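Local atomic coordinates of lipase-esterase related protein (Clostridium acetobutylicum, PDB entry 3E0X), a protein that is probably a hydrolase of the alpha/beta hydrolase fold, related to lipases and esterases, though its substrate is not known. Residues 226-229 and 230-233. Residues are numbered along the deposited sequence; the frame is centred on the assembly and turned at random.
With OXE (ortho-xylene), chain C.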
ATOM      1  N   LYS A 226      -7.303  11.534  -6.680  1.00 11.75           N
ATOM      2  CA  LYS A 226      -6.075  11.066  -7.322  1.00 12.10           C
ATOM      3  C   LYS A 226      -5.245  10.195  -6.358  1.00 11.09           C
ATOM      4  O   LYS A 226      -5.835   9.506  -5.510  1.00 10.99           O
ATOM      5  CB  LYS A 226      -5.304  12.255  -7.930  1.00 12.82           C
ATOM      6  CG  LYS A 226      -6.030  12.819  -9.151  1.00 13.69           C
ATOM      7  CD  LYS A 226      -5.361  14.076  -9.717  1.00 15.33           C
ATOM      8  CE  LYS A 226      -6.198  14.670 -10.867  1.00 17.63           C
ATOM      9  NZ  LYS A 226      -5.897  16.136 -11.100  1.00 24.53           N
ATOM     10  N   HIS A 227      -3.919  10.203  -6.464  1.00 10.76           N
ATOM     11  CA  HIS A 227      -3.123   9.201  -5.742  1.00 10.69           C
ATOM     12  C   HIS A 227      -2.964   9.541  -4.251  1.00 10.57           C
ATOM     13  O   HIS A 227      -2.510   8.700  -3.453  1.00 10.96           O
ATOM     14  CB  HIS A 227      -1.769   8.998  -6.434  1.00 11.06           C
ATOM     15  CG  HIS A 227      -1.125   7.692  -6.126  1.00 10.53           C
ATOM     16  ND1 HIS A 227      -1.746   6.487  -6.361  1.00 11.31           N
ATOM     17  CD2 HIS A 227       0.110   7.403  -5.654  1.00 11.48           C
ATOM     18  CE1 HIS A 227      -0.931   5.508  -5.997  1.00 11.78           C
ATOM     19  NE2 HIS A 227       0.201   6.038  -5.570  1.00 13.67           N
ATOM     20  N   PHE A 228      -3.331  10.770  -3.881  1.00 10.04           N
ATOM     21  CA  PHE A 228      -3.315  11.171  -2.468  1.00 10.26           C
ATOM     22  C   PHE A 228      -4.701  11.092  -1.833  1.00 10.42           C
ATOM     23  O   PHE A 228      -4.951  11.720  -0.815  1.00 10.50           O
ATOM     24  CB  PHE A 228      -2.676  12.561  -2.293  1.00 10.72           C
ATOM     25  CG  PHE A 228      -1.254  12.521  -1.770  1.00  9.70           C
ATOM     26  CD1 PHE A 228      -0.428  11.405  -1.955  1.00 11.07           C
ATOM     27  CD2 PHE A 228      -0.725  13.651  -1.144  1.00 11.02           C
ATOM     28  CE1 PHE A 228       0.895  11.418  -1.495  1.00 11.21           C
ATOM     29  CE2 PHE A 228       0.576  13.671  -0.670  1.00 13.10           C
ATOM     30  CZ  PHE A 228       1.401  12.563  -0.843  1.00 10.65           C
ATOM     31  N   LEU A 229      -5.579  10.275  -2.410  1.00 10.14           N
ATOM     32  CA  LEU A 229      -6.884   9.992  -1.806  1.00 10.10           C
ATOM     33  C   LEU A 229      -6.754   9.692  -0.313  1.00 10.10           C
ATOM     34  O   LEU A 229      -7.549  10.178   0.483  1.00 10.80           O
ATOM     35  CB  LEU A 229      -7.529   8.795  -2.512  1.00 11.00           C
ATOM     36  CG  LEU A 229      -8.878   8.305  -1.989  1.00 10.70           C
ATOM     37  CD1 LEU A 229      -9.987   9.356  -2.180  1.00 11.39           C
ATOM     38  CD2 LEU A 229      -9.264   6.977  -2.677  1.00 11.31           C
ATOM     39  N   LEU A 230      -5.744   8.908   0.069  1.00  9.86           N
ATOM     40  CA  LEU A 230      -5.585   8.485   1.486  1.00 10.09           C
ATOM     41  C   LEU A 230      -5.185   9.631   2.420  1.00 10.58           C
ATOM     42  O   LEU A 230      -5.160   9.446   3.652  1.00 11.22           O
ATOM     43  CB  LEU A 230      -4.556   7.334   1.625  1.00 11.06           C
ATOM     44  CG  LEU A 230      -3.050   7.694   1.633  1.00 11.21           C
ATOM     45  CD1 LEU A 230      -2.229   6.458   1.993  1.00 11.13           C
ATOM     46  CD2 LEU A 230      -2.516   8.343   0.352  1.00 10.51           C
ATOM     47  N   VAL A 231      -4.786  10.767   1.825  1.00 10.52           N
ATOM     48  CA  VAL A 231      -4.389  11.948   2.584  1.00 11.03           C
ATOM     49  C   VAL A 231      -5.513  12.985   2.564  1.00 11.31           C
ATOM     50  O   VAL A 231      -5.931  13.476   3.623  1.00 12.80           O
ATOM     51  CB  VAL A 231      -3.091  12.566   1.998  1.00 11.17           C
ATOM     52  CG1 VAL A 231      -2.916  14.010   2.460  1.00 12.55           C
ATOM     53  CG2 VAL A 231      -1.913  11.718   2.388  1.00 12.07           C
ATOM     54  N   VAL A 232      -6.031  13.292   1.378  1.00 10.33           N
ATOM     55  CA  VAL A 232      -7.040  14.352   1.262  1.00 11.26           C
ATOM     56  C   VAL A 232      -8.453  13.885   1.619  1.00 11.07           C
ATOM     57  O   VAL A 232      -9.324  14.712   1.935  1.00 11.65           O
ATOM     58  CB  VAL A 232      -7.041  15.023  -0.132  1.00 11.48           C
ATOM     59  CG1 VAL A 232      -5.666  15.593  -0.423  1.00 13.11           C
ATOM     60  CG2 VAL A 232      -7.449  14.050  -1.226  1.00 12.57           C
ATOM     61  N   ASN A 233      -8.688  12.577   1.546  1.00 10.33           N
ATOM     62  CA  ASN A 233      -9.981  12.040   1.984  1.00 10.35           C
ATOM     63  C   ASN A 233      -9.754  10.842   2.885  1.00 10.48           C
ATOM     64  O   ASN A 233     -10.362   9.784   2.712  1.00 10.16           O
ATOM     65  CB  ASN A 233     -10.892  11.678   0.790  1.00 10.48           C
ATOM     66  CG  ASN A 233     -12.361  11.524   1.195  1.00 11.04           C
ATOM     67  OD1 ASN A 233     -12.708  11.638   2.385  1.00 12.51           O
ATOM     68  ND2 ASN A 233     -13.242  11.326   0.198  1.00 12.47           N
TER
HETATM   69  C1  OXE C 243       3.426   6.826  -5.206  1.00 27.92           C
HETATM   70  C2  OXE C 243       3.515   6.993  -3.738  1.00 27.57           C
HETATM   71  C3  OXE C 243       3.750   8.252  -3.190  1.00 28.21           C
HETATM   72  C4  OXE C 243       3.879   9.344  -4.055  1.00 28.15           C
HETATM   73  C5  OXE C 243       3.806   9.198  -5.445  1.00 26.84           C
HETATM   74  C6  OXE C 243       3.566   7.944  -6.032  1.00 27.06           C
HETATM   75  C1' OXE C 243       3.145   5.457  -5.771  1.00 22.20           C
HETATM   76  C2' OXE C 243       3.370   5.794  -2.851  1.00 27.82           C
HETATM   77  O   HOH W   1      -4.582   7.177  -2.054  1.00 11.76           O
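Phe228 and Val231 lie side by side on the buried side of a short helical turn. Val231 CG2 makes a CH-pi contact over one ring face, 4.3 Å from the Phe228 centroid and offset toward the rim. Leu230 CD2 comes at the ring obliquely, 4.4 Å from Phe228 CD1. Phe228 is the N-cap of helix 229-232, and its carbonyl O accepts two hydrogen bonds. Val232 N lies 2.9 Å from Phe228 O, nearly in line with the C=O (169°). The second donor, Val231 N, comes from above the carbonyl plane. A water bridges His227 O, to which it donates, and Leu230 N.

This turn follows the last strand of the alpha/beta hydrolase sheet, where the family usually carries its catalytic histidine. The position of His227 is consistent with that role: it touches Ser92 of the probable nucleophile elbow, and its ND1 is bonded to Glu199. At its ring edge, NE2 lies a doubtfully short 3.0 Å from methyl C1' of ortho-xylene.

The other end is more open to solvent. Leu229 CD1 packs 3.9 Å from Asn233 CB. Asn233 N donates a hydrogen bond to Leu229 O (2.9 Å). Asn233 OD1 caps Gly236 N in helix 234-242.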